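Local coordinates for protein GCN5-related N-acetyltransferase (Kribbella flavida, PDB 4MY0) that probably transfers an acetyl group from acetyl-coenzyme A to an amine, perhaps that of an aminoglycoside, at residues Arg78-Ala83 with Met116-Leu121; Gly133-Gly138 with Arg279-Leu284. All coordinates share one frame; numbering follows the deposited sequence.

Contact 1 comes first along the chain and closes before contact 2 opens; their centres lie about 11 Å apart, both within about 9 Å of the centre of the folded chain. Strand 118-121 runs between the two: it pairs in parallel with strand 78-90 and antiparallel with strand 274-284, which in turn pairs with strand 135-146. Two direct bonds probably tie the contacts together, Leu121 O to Met281 N at 2.8 Å and Ser119 OG to Tyr134 OH at 2.8 Å. Contact 1 thus joins strands of the first acetyltransferase region, whereas contact 2 brings in a strand of the second, so that the two regions share continuous strand pairing.

Contact 1 (Arg78-Ala83 with Met116-Leu121); sequences RRVPMA and MPISAL
Strands 78-83 and 118-121 run parallel in the sheet sense but splay, their axes 51° apart and 4.5 Å apart at closest approach, with Ala83 paired to Ser119. They are the two strands of a beta-alpha-beta unit of the GNAT fold, with helix 99-113 as the crossover. Ala83 N donates to Ile118 O at 2.9 Å, an almost straight bond, and Ala83 O takes two donors. Ser119 OG donates to Ala83 O at 2.8 Å, in the carbonyl plane, whereas Ala120 N donates to Ala83 O from above that plane, at 3.1 Å. The hydroxyl reaches there because OG stands anti to its own backbone N (chi1 174°); serine suits the place, since its OG also bonds Tyr134 OH. Toward the start of the strands, pairing gives way to side-chain packing. Pro117, with no N-H to offer a neighbouring strand, packs its ring here: its CG meets Val80 CG1 at 3.8 Å, and its CD rests against the carbonyl oxygen of Pro81. Ile118 holds CG1 in the crowded position between its backbone N and carbonyl carbon (chi1 60°), which sends the branch across Met82, CG1 to CG 3.6 Å, and carries CD1 on to Val80. The selenomethionine Met82, bent at its second and third torsions, curls its end over the small methyl of Ala120. Helix 287-293 covers Val80, Pro117 and Ile118 with alanines. Beside the Ala83-Ser119 pair, the extended selenomethionine Met116 sets its SE 3.7 Å from Ala83 CB.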
ATOM      1  N   ARG C  78     -20.522   0.125 -39.917  1.00 30.85           N
ATOM      2  CA  ARG C  78     -20.706  -1.106 -40.690  1.00 33.00           C
ATOM      3  C   ARG C  78     -19.824  -2.245 -40.151  1.00 30.93           C
ATOM      4  O   ARG C  78     -18.764  -1.998 -39.564  1.00 27.33           O
ATOM      5  CB  ARG C  78     -20.453  -0.866 -42.183  1.00 32.79           C
ATOM      6  CG  ARG C  78     -21.435   0.113 -42.831  1.00 38.06           C
ATOM      7  CD  ARG C  78     -21.816  -0.317 -44.250  1.00 43.72           C
ATOM      8  NE  ARG C  78     -20.740  -0.101 -45.210  1.00 46.45           N
ATOM      9  CZ  ARG C  78     -20.459  -0.914 -46.230  1.00 45.79           C
ATOM     10  NH1 ARG C  78     -21.162  -2.021 -46.431  1.00 43.99           N
ATOM     11  NH2 ARG C  78     -19.458  -0.625 -47.047  1.00 44.89           N
ATOM     12  N   ARG C  79     -20.258  -3.489 -40.348  1.00 30.37           N
ATOM     13  CA  ARG C  79     -19.513  -4.650 -39.843  1.00 33.03           C
ATOM     14  C   ARG C  79     -18.475  -5.126 -40.849  1.00 27.34           C
ATOM     15  O   ARG C  79     -18.800  -5.368 -42.006  1.00 28.18           O
ATOM     16  CB  ARG C  79     -20.459  -5.816 -39.531  1.00 32.99           C
ATOM     17  CG  ARG C  79     -21.516  -5.531 -38.464  1.00 35.40           C
ATOM     18  CD  ARG C  79     -22.485  -6.703 -38.409  1.00 37.47           C
ATOM     19  NE  ARG C  79     -23.630  -6.452 -37.549  1.00 41.56           N
ATOM     20  CZ  ARG C  79     -24.704  -5.760 -37.921  1.00 46.18           C
ATOM     21  NH1 ARG C  79     -24.771  -5.233 -39.140  1.00 45.11           N
ATOM     22  NH2 ARG C  79     -25.706  -5.581 -37.066  1.00 47.08           N
ATOM     23  N   VAL C  80     -17.233  -5.271 -40.408  1.00 26.14           N
ATOM     24  CA  VAL C  80     -16.159  -5.719 -41.284  1.00 25.75           C
ATOM     25  C   VAL C  80     -15.579  -7.015 -40.721  1.00 25.44           C
ATOM     26  O   VAL C  80     -15.208  -7.057 -39.543  1.00 24.28           O
ATOM     27  CB  VAL C  80     -15.035  -4.661 -41.358  1.00 27.27           C
ATOM     28  CG1 VAL C  80     -14.000  -5.036 -42.424  1.00 24.99           C
ATOM     29  CG2 VAL C  80     -15.621  -3.261 -41.615  1.00 25.71           C
ATOM     30  N   PRO C  81     -15.516  -8.079 -41.550  1.00 27.12           N
ATOM     31  CA  PRO C  81     -14.941  -9.348 -41.065  1.00 28.29           C
ATOM     32  C   PRO C  81     -13.513  -9.110 -40.574  1.00 30.67           C
ATOM     33  O   PRO C  81     -12.782  -8.328 -41.194  1.00 28.81           O
ATOM     34  CB  PRO C  81     -14.950 -10.246 -42.306  1.00 29.38           C
ATOM     35  CG  PRO C  81     -16.073  -9.659 -43.204  1.00 27.77           C
ATOM     36  CD  PRO C  81     -15.960  -8.158 -42.958  1.00 26.75           C
HETATM   37  N   MSE C  82     -13.131  -9.734 -39.466  1.00 23.13           N
HETATM   38  CA  MSE C  82     -11.875  -9.375 -38.833  1.00 22.00           C
HETATM   39  C   MSE C  82     -11.200 -10.577 -38.195  1.00 26.16           C
HETATM   40  O   MSE C  82     -11.857 -11.391 -37.549  1.00 24.70           O
HETATM   41  CB  MSE C  82     -12.115  -8.282 -37.785  1.00 22.23           C
HETATM   42  CG  MSE C  82     -10.829  -7.720 -37.196  1.00 21.91           C
HETATM   43 SE   MSE C  82     -10.389  -8.598 -35.507  0.74 28.83          SE
HETATM   44  CE  MSE C  82     -11.461  -7.415 -34.395  1.00 20.95           C
ATOM     45  N   ALA C  83      -9.889 -10.695 -38.376  1.00 24.61           N
ATOM     46  CA  ALA C  83      -9.150 -11.803 -37.779  1.00 22.69           C
ATOM     47  C   ALA C  83      -8.546 -11.370 -36.447  1.00 21.80           C
ATOM     48  O   ALA C  83      -7.542 -10.653 -36.419  1.00 22.07           O
ATOM     49  CB  ALA C  83      -8.053 -12.273 -38.716  1.00 21.98           C
HETATM   50  N   MSE C 116     -10.742 -12.500 -44.552  1.00 33.09           N
HETATM   51  CA  MSE C 116     -10.805 -11.387 -43.610  1.00 33.59           C
HETATM   52  C   MSE C 116      -9.888 -10.247 -44.075  1.00 30.11           C
HETATM   53  O   MSE C 116      -8.675 -10.421 -44.201  1.00 31.34           O
HETATM   54  CB  MSE C 116     -10.492 -11.853 -42.176  1.00 32.26           C
HETATM   55  CG  MSE C 116     -11.530 -12.870 -41.653  1.00 34.71           C
HETATM   56 SE   MSE C 116     -10.782 -14.126 -40.354  0.54 49.59          SE
HETATM   57  CE  MSE C 116     -12.292 -15.363 -40.199  1.00 95.86           C
ATOM     58  N   PRO C 117     -10.474  -9.076 -44.343  1.00 27.63           N
ATOM     59  CA  PRO C 117      -9.691  -7.958 -44.886  1.00 29.49           C
ATOM     60  C   PRO C 117      -8.920  -7.170 -43.815  1.00 28.65           C
ATOM     61  O   PRO C 117      -8.082  -6.331 -44.164  1.00 23.48           O
ATOM     62  CB  PRO C 117     -10.761  -7.074 -45.529  1.00 30.75           C
ATOM     63  CG  PRO C 117     -11.989  -7.298 -44.653  1.00 34.16           C
ATOM     64  CD  PRO C 117     -11.917  -8.766 -44.262  1.00 32.20           C
ATOM     65  N   ILE C 118      -9.183  -7.427 -42.535  1.00 23.38           N
ATOM     66  CA  ILE C 118      -8.428  -6.764 -41.482  1.00 26.53           C
ATOM     67  C   ILE C 118      -8.161  -7.721 -40.323  1.00 26.52           C
ATOM     68  O   ILE C 118      -8.790  -8.778 -40.205  1.00 24.36           O
ATOM     69  CB  ILE C 118      -9.172  -5.534 -40.904  1.00 29.03           C
ATOM     70  CG1 ILE C 118     -10.517  -5.962 -40.313  1.00 30.26           C
ATOM     71  CG2 ILE C 118      -9.345  -4.428 -41.958  1.00 29.60           C
ATOM     72  CD1 ILE C 118     -11.295  -4.824 -39.627  1.00 31.41           C
ATOM     73  N   SER C 119      -7.241  -7.326 -39.456  1.00 23.35           N
ATOM     74  CA  SER C 119      -6.866  -8.142 -38.311  1.00 23.24           C
ATOM     75  C   SER C 119      -6.545  -7.232 -37.126  1.00 22.02           C
ATOM     76  O   SER C 119      -5.997  -6.143 -37.306  1.00 21.33           O
ATOM     77  CB  SER C 119      -5.655  -9.015 -38.672  1.00 20.56           C
ATOM     78  OG  SER C 119      -5.181  -9.725 -37.547  1.00 23.37           O
ATOM     79  N   ALA C 120      -6.898  -7.665 -35.917  1.00 21.48           N
ATOM     80  CA  ALA C 120      -6.586  -6.893 -34.719  1.00 21.41           C
ATOM     81  C   ALA C 120      -6.090  -7.802 -33.590  1.00 20.77           C
ATOM     82  O   ALA C 120      -6.335  -9.014 -33.598  1.00 20.22           O
ATOM     83  CB  ALA C 120      -7.807  -6.052 -34.259  1.00 18.39           C
ATOM     84  N   LEU C 121      -5.385  -7.205 -32.633  1.00 19.27           N
ATOM     85  CA  LEU C 121      -4.894  -7.916 -31.455  1.00 19.07           C
ATOM     86  C   LEU C 121      -4.440  -6.922 -30.389  1.00 21.02           C
ATOM     87  O   LEU C 121      -4.148  -5.753 -30.697  1.00 19.19           O
ATOM     88  CB  LEU C 121      -3.714  -8.824 -31.827  1.00 17.59           C
ATOM     89  CG  LEU C 121      -2.513  -8.157 -32.530  1.00 20.01           C
ATOM     90  CD1 LEU C 121      -1.476  -7.604 -31.556  1.00 18.55           C
ATOM     91  CD2 LEU C 121      -1.849  -9.126 -33.532  1.00 21.26           C
TER

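Contact 2 (Gly133-Gly138 with Arg279-Leu284)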
ATOM      1  N   GLY C 133       3.630  -5.172 -39.520  1.00 22.09           N
ATOM      2  CA  GLY C 133       2.732  -4.223 -40.141  1.00 20.71           C
ATOM      3  C   GLY C 133       1.557  -3.733 -39.308  1.00 22.61           C
ATOM      4  O   GLY C 133       0.771  -2.926 -39.796  1.00 20.12           O
ATOM      5  N   TYR C 134       1.431  -4.192 -38.062  1.00 18.70           N
ATOM      6  CA  TYR C 134       0.343  -3.732 -37.209  1.00 20.60           C
ATOM      7  C   TYR C 134       0.665  -2.359 -36.616  1.00 22.47           C
ATOM      8  O   TYR C 134       1.837  -2.024 -36.413  1.00 19.86           O
ATOM      9  CB  TYR C 134       0.122  -4.706 -36.049  1.00 18.73           C
ATOM     10  CG  TYR C 134      -0.553  -6.017 -36.419  1.00 22.11           C
ATOM     11  CD1 TYR C 134      -1.907  -6.223 -36.148  1.00 19.93           C
ATOM     12  CD2 TYR C 134       0.168  -7.064 -36.999  1.00 21.19           C
ATOM     13  CE1 TYR C 134      -2.531  -7.433 -36.462  1.00 23.31           C
ATOM     14  CE2 TYR C 134      -0.444  -8.276 -37.310  1.00 23.86           C
ATOM     15  CZ  TYR C 134      -1.797  -8.456 -37.041  1.00 25.97           C
ATOM     16  OH  TYR C 134      -2.421  -9.658 -37.357  1.00 26.89           O
ATOM     17  N   GLU C 135      -0.366  -1.573 -36.319  1.00 18.78           N
ATOM     18  CA  GLU C 135      -0.163  -0.342 -35.553  1.00 20.38           C
ATOM     19  C   GLU C 135      -1.355  -0.131 -34.632  1.00 20.95           C
ATOM     20  O   GLU C 135      -2.439  -0.660 -34.900  1.00 20.28           O
ATOM     21  CB  GLU C 135       0.032   0.874 -36.479  1.00 20.15           C
ATOM     22  CG  GLU C 135       0.586   2.137 -35.764  1.00 28.65           C
ATOM     23  CD  GLU C 135       1.699   1.800 -34.761  1.00 29.75           C
ATOM     24  OE1 GLU C 135       1.395   1.699 -33.543  1.00 26.57           O
ATOM     25  OE2 GLU C 135       2.868   1.612 -35.189  1.00 28.03           O
ATOM     26  N   PHE C 136      -1.157   0.622 -33.543  1.00 22.22           N
ATOM     27  CA  PHE C 136      -2.269   0.965 -32.652  1.00 23.19           C
ATOM     28  C   PHE C 136      -3.413   1.608 -33.418  1.00 26.92           C
ATOM     29  O   PHE C 136      -3.193   2.493 -34.260  1.00 29.08           O
ATOM     30  CB  PHE C 136      -1.812   1.853 -31.491  1.00 20.54           C
ATOM     31  CG  PHE C 136      -1.008   1.109 -30.454  1.00 21.04           C
ATOM     32  CD1 PHE C 136      -1.497  -0.071 -29.887  1.00 23.59           C
ATOM     33  CD2 PHE C 136       0.250   1.547 -30.088  1.00 22.21           C
ATOM     34  CE1 PHE C 136      -0.755  -0.783 -28.935  1.00 20.83           C
ATOM     35  CE2 PHE C 136       1.002   0.848 -29.136  1.00 21.70           C
ATOM     36  CZ  PHE C 136       0.491  -0.315 -28.553  1.00 22.49           C
ATOM     37  N   GLY C 137      -4.627   1.135 -33.139  1.00 24.27           N
ATOM     38  CA  GLY C 137      -5.798   1.552 -33.888  1.00 24.11           C
ATOM     39  C   GLY C 137      -6.917   2.077 -33.008  1.00 25.19           C
ATOM     40  O   GLY C 137      -7.832   2.740 -33.499  1.00 27.42           O
ATOM     41  N   GLY C 138      -6.868   1.775 -31.712  1.00 20.56           N
ATOM     42  CA  GLY C 138      -7.935   2.211 -30.818  1.00 17.81           C
ATOM     43  C   GLY C 138      -7.713   1.807 -29.376  1.00 22.08           C
ATOM     44  O   GLY C 138      -6.674   1.241 -29.043  1.00 20.14           O
ATOM     45  N   ARG C 279      -4.563  -0.250 -25.281  1.00 17.47           N
ATOM     46  CA  ARG C 279      -4.609  -0.038 -26.731  1.00 22.27           C
ATOM     47  C   ARG C 279      -4.630  -1.361 -27.476  1.00 21.39           C
ATOM     48  O   ARG C 279      -4.029  -2.329 -27.029  1.00 22.12           O
ATOM     49  CB  ARG C 279      -3.409   0.792 -27.198  1.00 22.95           C
ATOM     50  CG  ARG C 279      -3.385   2.173 -26.595  1.00 25.99           C
ATOM     51  CD  ARG C 279      -2.020   2.848 -26.671  1.00 28.56           C
ATOM     52  NE  ARG C 279      -2.092   4.096 -25.911  1.00 29.80           N
ATOM     53  CZ  ARG C 279      -2.010   4.166 -24.585  1.00 29.59           C
ATOM     54  NH1 ARG C 279      -2.107   5.343 -23.979  1.00 31.08           N
ATOM     55  NH2 ARG C 279      -1.820   3.064 -23.857  1.00 26.16           N
ATOM     56  N   TRP C 280      -5.314  -1.404 -28.618  1.00 21.30           N
ATOM     57  CA  TRP C 280      -5.208  -2.574 -29.476  1.00 20.73           C
ATOM     58  C   TRP C 280      -4.702  -2.176 -30.855  1.00 21.88           C
ATOM     59  O   TRP C 280      -4.852  -1.022 -31.270  1.00 22.16           O
ATOM     60  CB  TRP C 280      -6.552  -3.311 -29.570  1.00 20.13           C
ATOM     61  CG  TRP C 280      -7.730  -2.409 -29.765  1.00 20.79           C
ATOM     62  CD1 TRP C 280      -8.542  -1.912 -28.793  1.00 20.45           C
ATOM     63  CD2 TRP C 280      -8.246  -1.920 -31.014  1.00 20.52           C
ATOM     64  NE1 TRP C 280      -9.533  -1.136 -29.356  1.00 21.90           N
ATOM     65  CE2 TRP C 280      -9.374  -1.132 -30.722  1.00 22.52           C
ATOM     66  CE3 TRP C 280      -7.874  -2.094 -32.354  1.00 18.68           C
ATOM     67  CZ2 TRP C 280     -10.131  -0.489 -31.727  1.00 22.01           C
ATOM     68  CZ3 TRP C 280      -8.625  -1.463 -33.355  1.00 20.34           C
ATOM     69  CH2 TRP C 280      -9.734  -0.670 -33.035  1.00 20.78           C
HETATM   70  N   MSE C 281      -4.101  -3.130 -31.561  1.00 20.26           N
HETATM   71  CA  MSE C 281      -3.513  -2.844 -32.865  1.00 19.52           C
HETATM   72  C   MSE C 281      -4.365  -3.365 -33.998  1.00 22.28           C
HETATM   73  O   MSE C 281      -5.178  -4.264 -33.798  1.00 19.96           O
HETATM   74  CB  MSE C 281      -2.121  -3.442 -32.974  1.00 18.40           C
HETATM   75  CG  MSE C 281      -1.091  -2.678 -32.167  1.00 24.00           C
HETATM   76 SE   MSE C 281       0.678  -3.435 -32.462  0.68 28.09          SE
HETATM   77  CE  MSE C 281       1.704  -1.984 -31.659  1.00 39.18           C
ATOM     78  N   LEU C 282      -4.150  -2.795 -35.184  1.00 21.89           N
ATOM     79  CA  LEU C 282      -4.919  -3.115 -36.379  1.00 22.26           C
ATOM     80  C   LEU C 282      -3.962  -3.315 -37.544  1.00 22.20           C
ATOM     81  O   LEU C 282      -2.922  -2.652 -37.612  1.00 20.01           O
ATOM     82  CB  LEU C 282      -5.843  -1.943 -36.710  1.00 19.83           C
ATOM     83  CG  LEU C 282      -6.712  -2.087 -37.953  1.00 24.47           C
ATOM     84  CD1 LEU C 282      -7.715  -3.209 -37.725  1.00 28.45           C
ATOM     85  CD2 LEU C 282      -7.422  -0.770 -38.264  1.00 22.44           C
ATOM     86  N   ARG C 283      -4.298  -4.226 -38.451  1.00 19.12           N
ATOM     87  CA  ARG C 283      -3.589  -4.315 -39.730  1.00 22.23           C
ATOM     88  C   ARG C 283      -4.576  -4.547 -40.878  1.00 22.30           C
ATOM     89  O   ARG C 283      -5.521  -5.321 -40.724  1.00 22.17           O
ATOM     90  CB  ARG C 283      -2.566  -5.454 -39.713  1.00 20.48           C
ATOM     91  CG  ARG C 283      -1.590  -5.400 -40.890  1.00 21.13           C
ATOM     92  CD  ARG C 283      -0.993  -6.774 -41.236  1.00 22.01           C
ATOM     93  NE  ARG C 283       0.314  -6.632 -41.886  1.00 26.35           N
ATOM     94  CZ  ARG C 283       0.492  -6.240 -43.148  1.00 30.15           C
ATOM     95  NH1 ARG C 283      -0.552  -5.943 -43.917  1.00 28.49           N
ATOM     96  NH2 ARG C 283       1.720  -6.133 -43.646  1.00 28.68           N
ATOM     97  N   LEU C 284      -4.373  -3.886 -42.018  1.00 21.58           N
ATOM     98  CA  LEU C 284      -5.160  -4.217 -43.210  1.00 23.42           C
ATOM     99  C   LEU C 284      -4.507  -5.387 -43.970  1.00 23.65           C
ATOM    100  O   LEU C 284      -3.303  -5.366 -44.248  1.00 23.90           O
ATOM    101  CB  LEU C 284      -5.317  -3.013 -44.147  1.00 21.97           C
ATOM    102  CG  LEU C 284      -5.950  -1.692 -43.694  1.00 29.68           C
ATOM    103  CD1 LEU C 284      -6.793  -1.105 -44.809  1.00 26.97           C
ATOM    104  CD2 LEU C 284      -6.744  -1.780 -42.393  1.00 25.52           C
TER
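A classic beta bulge interrupts the antiparallel pairing of strands 135-138 and 279-284, one of the places where strands of the two acetyltransferase regions pair. Glu135 and Leu282 exchange two backbone bonds, and Gly138 O accepts from Trp280 N at 3.0 Å. At the bulge Gly137 N donates to Trp280 O at 2.9 Å, joined by a weak bond from Gly138 N. Both glycines lie against one face of the indole, Gly138 CA 3.9 Å from the centroid of its six-membered ring; a beta carbon on Gly138 would collide with CZ2. Trp280 comes over them because CG sits between its backbone N and carbonyl carbon (chi1 44°). An alanine in place of Trp280 would probably uncover the glycine backbone and leave Tyr122 without its edge-to-face partner. The Phe136 ring is clasped on opposite faces, by Met281 CE at 3.8 Å from its centroid and by Arg279 CD at 4.2 Å. Arg279 continues to a salt bridge with Glu270 of the second subunit. Arg283 CB lies over the Tyr134 ring, 3.8 Å from its centroid, while its guanidinium bonds Leu132 O and Asp310. Glu135 OE1 takes Phe136 N at 2.8 Å, and OE2 pairs with Arg130 and Arg346. The salt bridges probably offset the cost of burying both guanidinium groups and would favour the ionised form of Glu135, while methylene and methyl groups cover faces of the Tyr134 and Phe136 rings.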